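Local coordinates for L-lysine 6-oxidase (Marinomonas mediterranea, PDB 3WEU), which oxidises the side-chain amine of L-lysine with a cysteine tryptophylquinone cofactor, releasing ammonium and hydrogen peroxide, the latter giving it antibacterial activity, at residues C507-N515 and I616-W626; E653-V662 and T674-K685. All coordinates share one frame; numbering follows the deposited sequence.

How the contacts relate
Contact 1 is buried, while contact 2 lies at the surface, farther from the centre of the chain; their centres are about 19 Å apart. Contact 1 packs helix 510-515 on helix 619-625 through aromatic, sulfur and aliphatic groups, with no hydrogen bond crossing between its segments. Contact 2 pairs two strands, 656-661 and 675-680, through backbone bonds, with charged and hydroxyl groups added at its ends. The two meet directly: Asn-617 ND2 of contact 1 probably donates to Phe-679 O of contact 2, and His-625 packs against Leu-654 and Ile-681. Helix 619-625 is thus shared ground, facing the protein interior through contact 1 and the strand pair 656-661/675-680 through its His-625.

Contact 1 of 2, residues C507-N515 and I616-W626; sequences CPWQADFFN and INSYSQMVEHW. With EDO (1,2-ethanediol), chain H; EDO (1,2-ethanediol), chain K.
Met-622 reaches Phe-513 with its sulfur and methyl: CE stands over the ring face, 4.1 Å from the Phe-513 centroid, while SD approaches obliquely, a Met-aromatic contact. Two successive kinks in the Met-622 side chain (chi2 66°, chi3 90°) turn its methyl over the ring, and a flexible, polarisable thioether suits such a curved fit. Beside it the Phe-514 ring extends across the start of helix 619-625, where Tyr-619 N lies over one face and Phe-514 CE1 comes 3.4 Å from Ser-618 C. C1 of an ethanediol, probably from the crystallisation liquor, lies over the opposite face, toward the rim. Tyr-619 in turn lays CE1 3.5 Å from Ala-511 CB, a small side chain that permits this close approach, and its OH meets Pro-508 CD.

At the other end, Trp-509 directs the edge of its six-membered ring at the face of Trp-626, an edge-to-face pair with planes at 73°. Gln-510 NE2 sits over a Trp-626 face too, 3.4 Å from Trp-626 NE1; both are donors, so they form no hydrogen bond. The aliphatic part of Gln-510 packs on Val-623, its CB 3.9 Å from Val-623 CG2.

Farther out, Ser-618 caps helix 619-625 by accepting from Gln-621 N, and Gln-621 OE1 takes the Asn-617 N-H, which probably steadies the turn against which the Phe-514 ring packs. Asp-219 accepts from Trp-509 N, and Phe-251 meets the Phe-513 ring at a small interplanar angle. The whole is a buried, steeply crossed helix-helix contact, joining helix 510-515 to helix 619-625, with strands 202-204 and 217-219 against Pro-508 and Val-623.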
loop_
_atom_site.group_PDB
_atom_site.type_symbol
_atom_site.label_atom_id
_atom_site.label_comp_id
_atom_site.label_asym_id
_atom_site.label_seq_id
_atom_site.Cartn_x
_atom_site.Cartn_y
_atom_site.Cartn_z
ATOM N N CYS A 507 14.066 12.269 8.990
ATOM C CA CYS A 507 13.689 13.082 7.827
ATOM C C CYS A 507 12.440 12.514 7.208
ATOM O O CYS A 507 12.501 11.483 6.471
ATOM C CB CYS A 507 14.840 13.067 6.841
ATOM S SG CYS A 507 14.533 14.245 5.505
ATOM N N PRO A 508 11.254 13.116 7.515
ATOM C CA PRO A 508 10.997 14.297 8.317
ATOM C C PRO A 508 10.909 13.997 9.833
ATOM O O PRO A 508 10.681 12.862 10.233
ATOM C CB PRO A 508 9.645 14.759 7.828
ATOM C CG PRO A 508 8.955 13.494 7.555
ATOM C CD PRO A 508 10.001 12.541 7.025
ATOM N N TRP A 509 11.069 15.056 10.634
ATOM C CA TRP A 509 11.111 14.962 12.119
ATOM C C TRP A 509 9.877 14.359 12.709
ATOM O O TRP A 509 9.939 13.704 13.754
ATOM C CB TRP A 509 11.325 16.313 12.748
ATOM C CG TRP A 509 10.202 17.277 12.547
ATOM C CD1 TRP A 509 10.090 18.190 11.566
ATOM C CD2 TRP A 509 9.059 17.431 13.383
ATOM N NE1 TRP A 509 8.932 18.903 11.703
ATOM C CE2 TRP A 509 8.252 18.428 12.801
ATOM C CE3 TRP A 509 8.627 16.807 14.551
ATOM C CZ2 TRP A 509 7.109 18.887 13.403
ATOM C CZ3 TRP A 509 7.442 17.210 15.098
ATOM C CH2 TRP A 509 6.701 18.245 14.533
ATOM N N GLN A 510 8.758 14.520 12.040
ATOM C CA GLN A 510 7.479 13.963 12.580
ATOM C C GLN A 510 7.575 12.442 12.773
ATOM O O GLN A 510 6.825 11.893 13.546
ATOM C CB GLN A 510 6.279 14.350 11.735
ATOM C CG GLN A 510 5.910 15.810 11.711
ATOM C CD GLN A 510 6.608 16.604 10.590
ATOM O OE1 GLN A 510 7.613 16.155 9.988
ATOM N NE2 GLN A 510 6.060 17.763 10.286
ATOM N N ALA A 511 8.540 11.747 12.127
ATOM C CA ALA A 511 8.821 10.341 12.486
ATOM C C ALA A 511 9.428 10.205 13.870
ATOM O O ALA A 511 9.085 9.311 14.590
ATOM C CB ALA A 511 9.777 9.706 11.474
ATOM N N ASP A 512 10.384 11.053 14.236
ATOM C CA ASP A 512 10.956 10.968 15.588
ATOM C C ASP A 512 9.797 11.195 16.574
ATOM O O ASP A 512 9.717 10.495 17.568
ATOM C CB ASP A 512 12.096 11.946 15.832
ATOM C CG ASP A 512 13.379 11.561 15.118
ATOM O OD1 ASP A 512 13.635 10.311 14.995
ATOM O OD2 ASP A 512 14.151 12.509 14.779
ATOM N N PHE A 513 8.905 12.155 16.273
ATOM C CA PHE A 513 7.796 12.509 17.148
ATOM C C PHE A 513 6.844 11.336 17.269
ATOM O O PHE A 513 6.482 10.936 18.389
ATOM C CB PHE A 513 7.117 13.772 16.614
ATOM C CG PHE A 513 6.015 14.392 17.511
ATOM C CD1 PHE A 513 5.936 14.214 18.825
ATOM C CD2 PHE A 513 5.126 15.271 16.947
ATOM C CE1 PHE A 513 4.975 14.875 19.621
ATOM C CE2 PHE A 513 4.172 15.942 17.713
ATOM C CZ PHE A 513 4.101 15.711 19.068
ATOM N N PHE A 514 6.449 10.719 16.144
ATOM C CA PHE A 514 5.517 9.617 16.175
ATOM C C PHE A 514 6.105 8.415 16.946
ATOM O O PHE A 514 5.390 7.697 17.537
ATOM C CB PHE A 514 5.174 9.179 14.711
ATOM C CG PHE A 514 4.189 8.091 14.629
ATOM C CD1 PHE A 514 2.858 8.332 14.887
ATOM C CD2 PHE A 514 4.584 6.787 14.288
ATOM C CE1 PHE A 514 1.909 7.317 14.819
ATOM C CE2 PHE A 514 3.645 5.774 14.223
ATOM C CZ PHE A 514 2.309 6.015 14.495
ATOM N N ASN A 515 7.403 8.181 16.849
ATOM C CA ASN A 515 8.035 7.035 17.481
ATOM C C ASN A 515 8.505 7.320 18.933
ATOM O O ASN A 515 8.847 6.370 19.667
ATOM C CB ASN A 515 9.380 6.703 16.745
ATOM C CG ASN A 515 9.198 6.148 15.324
ATOM O OD1 ASN A 515 8.211 5.547 15.011
ATOM N ND2 ASN A 515 10.188 6.393 14.482
ATOM N N ILE A 616 -4.146 10.297 16.268
ATOM C CA ILE A 616 -3.052 10.279 15.297
ATOM C C ILE A 616 -2.623 8.845 15.228
ATOM O O ILE A 616 -1.804 8.383 16.003
ATOM C CB ILE A 616 -1.849 11.080 15.731
ATOM C CG1 ILE A 616 -2.229 12.468 16.126
ATOM C CG2 ILE A 616 -0.817 11.184 14.581
ATOM C CD1 ILE A 616 -2.535 13.381 15.017
ATOM N N ASN A 617 -3.272 8.110 14.351
ATOM C CA ASN A 617 -3.190 6.641 14.357
ATOM C C ASN A 617 -2.089 6.078 13.413
ATOM O O ASN A 617 -1.861 4.873 13.403
ATOM C CB ASN A 617 -4.531 6.046 13.998
ATOM C CG ASN A 617 -5.531 6.185 15.153
ATOM O OD1 ASN A 617 -5.254 5.699 16.260
ATOM N ND2 ASN A 617 -6.678 6.804 14.910
ATOM N N SER A 618 -1.458 6.959 12.672
ATOM C CA SER A 618 -0.414 6.589 11.767
ATOM C C SER A 618 0.662 7.607 11.707
ATOM O O SER A 618 0.440 8.782 11.944
ATOM C CB SER A 618 -0.995 6.400 10.307
ATOM O OG SER A 618 -1.271 7.675 9.698
ATOM N N TYR A 619 1.831 7.153 11.253
ATOM C CA TYR A 619 2.953 8.013 10.966
ATOM C C TYR A 619 2.572 9.145 10.014
ATOM O O TYR A 619 2.888 10.334 10.219
ATOM C CB TYR A 619 4.061 7.126 10.352
ATOM C CG TYR A 619 5.210 7.819 9.752
ATOM C CD1 TYR A 619 5.642 9.076 10.229
ATOM C CD2 TYR A 619 5.936 7.199 8.774
ATOM C CE1 TYR A 619 6.753 9.696 9.699
ATOM C CE2 TYR A 619 7.076 7.781 8.246
ATOM C CZ TYR A 619 7.463 9.038 8.667
ATOM O OH TYR A 619 8.563 9.644 8.116
ATOM N N SER A 620 1.892 8.779 8.941
ATOM C CA SER A 620 1.465 9.754 7.959
ATOM C C SER A 620 0.536 10.833 8.547
ATOM O O SER A 620 0.609 12.022 8.205
ATOM C CB SER A 620 0.864 8.999 6.684
ATOM O OG SER A 620 0.207 9.962 5.924
ATOM N N GLN A 621 -0.310 10.448 9.478
ATOM C CA GLN A 621 -1.180 11.423 10.103
ATOM C C GLN A 621 -0.387 12.356 10.990
ATOM O O GLN A 621 -0.771 13.514 11.120
ATOM C CB GLN A 621 -2.276 10.719 10.897
ATOM C CG GLN A 621 -3.291 10.095 9.970
ATOM C CD GLN A 621 -4.106 9.031 10.645
ATOM O OE1 GLN A 621 -4.298 9.040 11.878
ATOM N NE2 GLN A 621 -4.645 8.102 9.856
ATOM N N MET A 622 0.719 11.877 11.568
ATOM C CA MET A 622 1.562 12.747 12.381
ATOM C C MET A 622 2.270 13.753 11.518
ATOM O O MET A 622 2.368 14.987 11.824
ATOM C CB MET A 622 2.531 11.966 13.231
ATOM C CG MET A 622 3.332 12.845 14.214
ATOM S SD MET A 622 2.314 13.619 15.505
ATOM C CE MET A 622 2.405 12.347 16.761
ATOM N N VAL A 623 2.681 13.301 10.349
ATOM C CA VAL A 623 3.280 14.219 9.413
ATOM C C VAL A 623 2.360 15.388 9.025
ATOM O O VAL A 623 2.803 16.520 8.913
ATOM C CB VAL A 623 3.764 13.446 8.151
ATOM C CG1 VAL A 623 4.239 14.421 7.079
ATOM C CG2 VAL A 623 4.916 12.567 8.519
ATOM N N GLU A 624 1.096 15.117 8.872
ATOM C CA GLU A 624 0.099 16.136 8.451
ATOM C C GLU A 624 -0.461 16.923 9.662
ATOM O O GLU A 624 -0.638 18.152 9.579
ATOM C CB GLU A 624 -1.053 15.458 7.737
ATOM C CG GLU A 624 -2.016 16.522 7.198
ATOM C CD GLU A 624 -3.048 16.002 6.222
ATOM O OE1 GLU A 624 -3.189 14.782 6.024
ATOM O OE2 GLU A 624 -3.756 16.841 5.663
ATOM N N HIS A 625 -0.663 16.245 10.788
ATOM C CA HIS A 625 -1.460 16.819 11.879
ATOM C C HIS A 625 -0.811 17.052 13.263
ATOM O O HIS A 625 -1.503 17.285 14.216
ATOM C CB HIS A 625 -2.642 15.997 12.031
ATOM C CG HIS A 625 -3.519 16.035 10.837
ATOM N ND1 HIS A 625 -4.142 17.191 10.422
ATOM C CD2 HIS A 625 -3.917 15.061 9.986
ATOM C CE1 HIS A 625 -4.903 16.939 9.368
ATOM N NE2 HIS A 625 -4.796 15.652 9.083
ATOM N N TRP A 626 0.512 17.042 13.303
ATOM C CA TRP A 626 1.334 17.348 14.500
ATOM C C TRP A 626 0.795 18.583 15.241
ATOM O O TRP A 626 0.772 18.632 16.479
ATOM C CB TRP A 626 2.814 17.450 14.127
ATOM C CG TRP A 626 3.070 18.435 13.050
ATOM C CD1 TRP A 626 2.911 18.215 11.713
ATOM C CD2 TRP A 626 3.407 19.825 13.193
ATOM N NE1 TRP A 626 3.152 19.379 11.010
ATOM C CE2 TRP A 626 3.477 20.373 11.890
ATOM C CE3 TRP A 626 3.652 20.668 14.291
ATOM C CZ2 TRP A 626 3.762 21.724 11.651
ATOM C CZ3 TRP A 626 3.992 21.981 14.055
ATOM C CH2 TRP A 626 4.006 22.524 12.737
HETATM C C1 EDO H . 7.797 6.170 11.622
HETATM O O1 EDO H . 7.561 5.177 12.634
HETATM C C2 EDO H . 9.022 5.843 10.796
HETATM O O2 EDO H . 10.185 5.816 11.639
HETATM C C1 EDO K . 4.256 4.584 17.834
HETATM O O1 EDO K . 5.519 5.171 18.110
HETATM C C2 EDO K . 3.423 4.873 19.051
HETATM O O2 EDO K . 3.906 4.113 20.182
#

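Contact 2 of 2, residues E653-V662 and T674-K685; sequences ELFDFKEVLV and TSLPVFFINANK
Asp-656 and Phe-680 exchange two backbone hydrogen bonds, the shorter from Asp-656 N to Phe-680 O at 2.6 Å. The same pattern recurs at Lys-658 with Val-678 and at Val-660 with Leu-676, where Val-660 N points almost straight at Leu-676 O (N-H...O angle 174°). Val-662 N gives a last bond to Thr-674 O. Pro-677, which has no N-H to offer, fits the non-hydrogen-bonded position opposite Glu-659.

Side chains and a water serve several other groups. Lys-685 NZ donates to Glu-653 O at 3.1 Å and makes a salt bridge, weak as a hydrogen bond, with Asp-656 OD1. A water gives its hydrogens to that same OD1 and to Leu-654 O, while accepting from Asn-682 N at 2.7 Å. The carboxylate is therefore held by a cation and a water, which would probably favour its charged form. Asn-682 OD1 takes the Asn-684 N-H in an Asx turn, and Leu-661 N donates to Gln-664 OE1. Ser-675 OG donates to Glu-659 OE2 at 2.9 Å, from the anti side but well out of the carboxylate plane.

Phe-680 CG is squeezed between its backbone N and carbonyl carbon (chi1 59°), which folds the ring across the strand pair so that Asp-656 CB sits over its face, 3.6 Å from the centroid. Phe-655 CD1 packs 3.7 Å from Ile-681 CG1. The second subunit touches the chain after strand 675-680, at Asn-682 and Lys-685, and Leu-661 at the other end. Helix 662-666 follows strand 656-661 directly, while the opposite end of the strand pair abuts helix 619-625.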
loop_
_atom_site.group_PDB
_atom_site.type_symbol
_atom_site.label_atom_id
_atom_site.label_comp_id
_atom_site.label_asym_id
_atom_site.label_seq_id
_atom_site.Cartn_x
_atom_site.Cartn_y
_atom_site.Cartn_z
ATOM N N GLU A 653 -11.462 19.681 17.272
ATOM C CA GLU A 653 -12.367 19.627 16.117
ATOM C C GLU A 653 -11.853 18.808 14.945
ATOM O O GLU A 653 -12.644 18.339 14.130
ATOM C CB GLU A 653 -12.767 21.043 15.690
ATOM C CG GLU A 653 -13.734 21.618 16.731
ATOM C CD GLU A 653 -14.542 22.871 16.255
ATOM O OE1 GLU A 653 -14.120 23.587 15.316
ATOM O OE2 GLU A 653 -15.617 23.164 16.827
ATOM N N LEU A 654 -10.539 18.617 14.882
ATOM C CA LEU A 654 -9.933 17.742 13.902
ATOM C C LEU A 654 -10.358 16.291 13.990
ATOM O O LEU A 654 -10.374 15.560 12.992
ATOM C CB LEU A 654 -8.417 17.840 13.999
ATOM C CG LEU A 654 -7.670 16.936 13.017
ATOM C CD1 LEU A 654 -7.912 17.389 11.586
ATOM C CD2 LEU A 654 -6.196 16.982 13.321
ATOM N N PHE A 655 -10.634 15.831 15.191
ATOM C CA PHE A 655 -10.723 14.412 15.441
ATOM C C PHE A 655 -12.185 13.992 15.422
ATOM O O PHE A 655 -13.050 14.738 15.843
ATOM C CB PHE A 655 -10.071 14.086 16.794
ATOM C CG PHE A 655 -8.633 14.411 16.858
ATOM C CD1 PHE A 655 -7.714 13.519 16.347
ATOM C CD2 PHE A 655 -8.176 15.578 17.414
ATOM C CE1 PHE A 655 -6.372 13.800 16.374
ATOM C CE2 PHE A 655 -6.849 15.911 17.393
ATOM C CZ PHE A 655 -5.922 14.981 16.930
ATOM N N ASP A 656 -12.462 12.829 14.903
ATOM C CA ASP A 656 -13.707 12.178 15.115
ATOM C C ASP A 656 -13.580 11.217 16.252
ATOM O O ASP A 656 -12.455 10.904 16.720
ATOM C CB ASP A 656 -14.058 11.352 13.885
ATOM C CG ASP A 656 -14.850 12.085 12.879
ATOM O OD1 ASP A 656 -14.688 13.360 12.726
ATOM O OD2 ASP A 656 -15.567 11.307 12.200
ATOM N N PHE A 657 -14.702 10.623 16.607
ATOM C CA PHE A 657 -14.753 9.810 17.777
ATOM C C PHE A 657 -15.791 8.745 17.623
ATOM O O PHE A 657 -16.862 9.043 17.162
ATOM C CB PHE A 657 -15.093 10.711 18.938
ATOM C CG PHE A 657 -15.377 10.000 20.197
ATOM C CD1 PHE A 657 -14.332 9.569 20.982
ATOM C CD2 PHE A 657 -16.695 9.793 20.633
ATOM C CE1 PHE A 657 -14.562 8.935 22.214
ATOM C CE2 PHE A 657 -16.929 9.133 21.825
ATOM C CZ PHE A 657 -15.855 8.691 22.615
ATOM N N LYS A 658 -15.512 7.528 18.058
ATOM C CA LYS A 658 -16.540 6.509 18.119
ATOM C C LYS A 658 -16.389 5.781 19.373
ATOM O O LYS A 658 -15.237 5.434 19.782
ATOM C CB LYS A 658 -16.375 5.556 16.942
ATOM C CG LYS A 658 -17.583 4.632 16.715
ATOM C CD LYS A 658 -17.620 4.038 15.296
ATOM C CE LYS A 658 -16.736 4.831 14.316
ATOM N NZ LYS A 658 -17.278 4.895 12.940
ATOM N N GLU A 659 -17.511 5.513 20.007
ATOM C CA GLU A 659 -17.527 4.712 21.228
ATOM C C GLU A 659 -17.909 3.308 20.826
ATOM O O GLU A 659 -19.062 3.068 20.374
ATOM C CB GLU A 659 -18.508 5.315 22.198
ATOM C CG GLU A 659 -18.621 4.589 23.518
ATOM C CD GLU A 659 -19.558 5.273 24.527
ATOM O OE1 GLU A 659 -19.871 6.492 24.404
ATOM O OE2 GLU A 659 -19.954 4.561 25.469
ATOM N N VAL A 660 -16.970 2.362 20.943
ATOM C CA VAL A 660 -17.225 0.993 20.454
ATOM C C VAL A 660 -17.591 0.148 21.667
ATOM O O VAL A 660 -16.828 0.110 22.641
ATOM C CB VAL A 660 -15.961 0.424 19.815
ATOM C CG1 VAL A 660 -16.090 -1.067 19.514
ATOM C CG2 VAL A 660 -15.528 1.239 18.595
ATOM N N LEU A 661 -18.731 -0.521 21.637
ATOM C CA LEU A 661 -19.131 -1.384 22.705
ATOM C C LEU A 661 -18.297 -2.661 22.705
ATOM O O LEU A 661 -18.044 -3.219 21.634
ATOM C CB LEU A 661 -20.625 -1.688 22.641
ATOM C CG LEU A 661 -21.515 -0.447 22.666
ATOM C CD1 LEU A 661 -22.945 -0.905 22.561
ATOM C CD2 LEU A 661 -21.294 0.493 23.892
ATOM N N VAL A 662 -17.880 -3.162 23.882
ATOM C CA VAL A 662 -16.979 -4.296 23.860
ATOM C C VAL A 662 -17.600 -5.537 23.160
ATOM O O VAL A 662 -16.908 -6.275 22.460
ATOM C CB VAL A 662 -16.431 -4.614 25.252
ATOM C CG1 VAL A 662 -15.673 -5.921 25.208
ATOM C CG2 VAL A 662 -15.461 -3.481 25.601
ATOM N N THR A 674 -19.406 -2.310 28.865
ATOM C CA THR A 674 -18.127 -1.664 28.734
ATOM C C THR A 674 -17.896 -1.152 27.321
ATOM O O THR A 674 -18.349 -1.786 26.318
ATOM C CB THR A 674 -17.042 -2.629 29.195
ATOM O OG1 THR A 674 -17.278 -3.017 30.545
ATOM C CG2 THR A 674 -15.762 -2.025 29.156
ATOM N N SER A 675 -17.277 0.028 27.191
ATOM C CA SER A 675 -17.007 0.558 25.885
ATOM C C SER A 675 -15.620 1.073 25.794
ATOM O O SER A 675 -14.923 1.259 26.831
ATOM C CB SER A 675 -18.028 1.615 25.468
ATOM O OG SER A 675 -17.887 2.723 26.294
ATOM N N LEU A 676 -15.190 1.287 24.559
ATOM C CA LEU A 676 -13.829 1.685 24.211
ATOM C C LEU A 676 -13.943 2.950 23.413
ATOM O O LEU A 676 -14.564 2.943 22.303
ATOM C CB LEU A 676 -13.197 0.638 23.250
ATOM C CG LEU A 676 -13.410 -0.811 23.657
ATOM C CD1 LEU A 676 -13.142 -1.736 22.491
ATOM C CD2 LEU A 676 -12.532 -1.140 24.852
ATOM N N PRO A 677 -13.300 4.021 23.888
ATOM C CA PRO A 677 -13.324 5.218 23.095
ATOM C C PRO A 677 -12.282 5.140 21.983
ATOM O O PRO A 677 -11.112 4.837 22.213
ATOM C CB PRO A 677 -12.921 6.310 24.110
ATOM C CG PRO A 677 -12.084 5.569 25.127
ATOM C CD PRO A 677 -12.711 4.238 25.241
ATOM N N VAL A 678 -12.641 5.562 20.798
ATOM C CA VAL A 678 -11.699 5.575 19.687
ATOM C C VAL A 678 -11.705 6.921 18.994
ATOM O O VAL A 678 -12.731 7.388 18.501
ATOM C CB VAL A 678 -12.100 4.475 18.652
ATOM C CG1 VAL A 678 -11.156 4.469 17.476
ATOM C CG2 VAL A 678 -12.097 3.133 19.340
ATOM N N PHE A 679 -10.542 7.552 18.997
ATOM C CA PHE A 679 -10.341 8.788 18.346
ATOM C C PHE A 679 -9.678 8.550 17.017
ATOM O O PHE A 679 -8.828 7.661 16.881
ATOM C CB PHE A 679 -9.438 9.677 19.213
ATOM C CG PHE A 679 -10.147 10.212 20.425
ATOM C CD1 PHE A 679 -10.149 9.490 21.573
ATOM C CD2 PHE A 679 -10.861 11.402 20.354
ATOM C CE1 PHE A 679 -10.812 9.917 22.689
ATOM C CE2 PHE A 679 -11.501 11.859 21.470
ATOM C CZ PHE A 679 -11.462 11.135 22.662
ATOM N N PHE A 680 -10.040 9.332 16.023
ATOM C CA PHE A 680 -9.386 9.218 14.726
ATOM C C PHE A 680 -9.598 10.456 13.914
ATOM O O PHE A 680 -10.357 11.335 14.321
ATOM C CB PHE A 680 -9.905 8.000 13.979
ATOM C CG PHE A 680 -11.390 8.010 13.718
ATOM C CD1 PHE A 680 -12.291 7.757 14.701
ATOM C CD2 PHE A 680 -11.858 8.276 12.436
ATOM C CE1 PHE A 680 -13.663 7.739 14.448
ATOM C CE2 PHE A 680 -13.233 8.260 12.160
ATOM C CZ PHE A 680 -14.127 7.987 13.167
ATOM N N ILE A 681 -8.888 10.541 12.815
ATOM C CA ILE A 681 -9.012 11.656 11.879
ATOM C C ILE A 681 -9.713 11.166 10.601
ATOM O O ILE A 681 -9.237 10.273 9.867
ATOM C CB ILE A 681 -7.652 12.185 11.520
ATOM C CG1 ILE A 681 -6.985 12.747 12.809
ATOM C CG2 ILE A 681 -7.763 13.288 10.496
ATOM C CD1 ILE A 681 -5.584 13.143 12.567
ATOM N N ASN A 682 -10.870 11.739 10.361
ATOM C CA ASN A 682 -11.667 11.324 9.240
ATOM C C ASN A 682 -11.027 11.956 8.044
ATOM O O ASN A 682 -11.039 13.187 7.874
ATOM C CB ASN A 682 -13.116 11.739 9.417
ATOM C CG ASN A 682 -14.010 11.203 8.281
ATOM O OD1 ASN A 682 -13.605 11.154 7.113
ATOM N ND2 ASN A 682 -15.218 10.834 8.630
ATOM N N ALA A 683 -10.308 11.057 7.392
ATOM C CA ALA A 683 -9.903 11.016 6.015
ATOM C C ALA A 683 -10.644 12.053 5.200
ATOM O O ALA A 683 -10.009 12.926 4.632
ATOM C CB ALA A 683 -10.140 9.595 5.500
ATOM N N ASN A 684 -11.979 12.012 5.234
ATOM C CA ASN A 684 -12.792 12.994 4.526
ATOM C C ASN A 684 -12.756 14.292 5.218
ATOM O O ASN A 684 -11.646 14.855 5.254
ATOM C CB ASN A 684 -14.155 12.389 4.184
ATOM C CG ASN A 684 -13.965 11.256 3.194
ATOM O OD1 ASN A 684 -13.033 11.315 2.402
ATOM N ND2 ASN A 684 -14.747 10.217 3.283
ATOM N N LYS A 685 -13.895 14.809 5.685
ATOM C CA LYS A 685 -13.936 15.879 6.725
ATOM C C LYS A 685 -13.503 17.203 6.181
ATOM O O LYS A 685 -12.497 17.294 5.487
ATOM C CB LYS A 685 -13.083 15.589 7.951
ATOM C CG LYS A 685 -13.145 16.676 9.054
ATOM C CD LYS A 685 -14.511 16.777 9.749
ATOM C CE LYS A 685 -14.391 17.460 11.119
ATOM N NZ LYS A 685 -14.257 16.463 12.206
HETATM O O HOH W 1 -12.034 13.816 11.650
#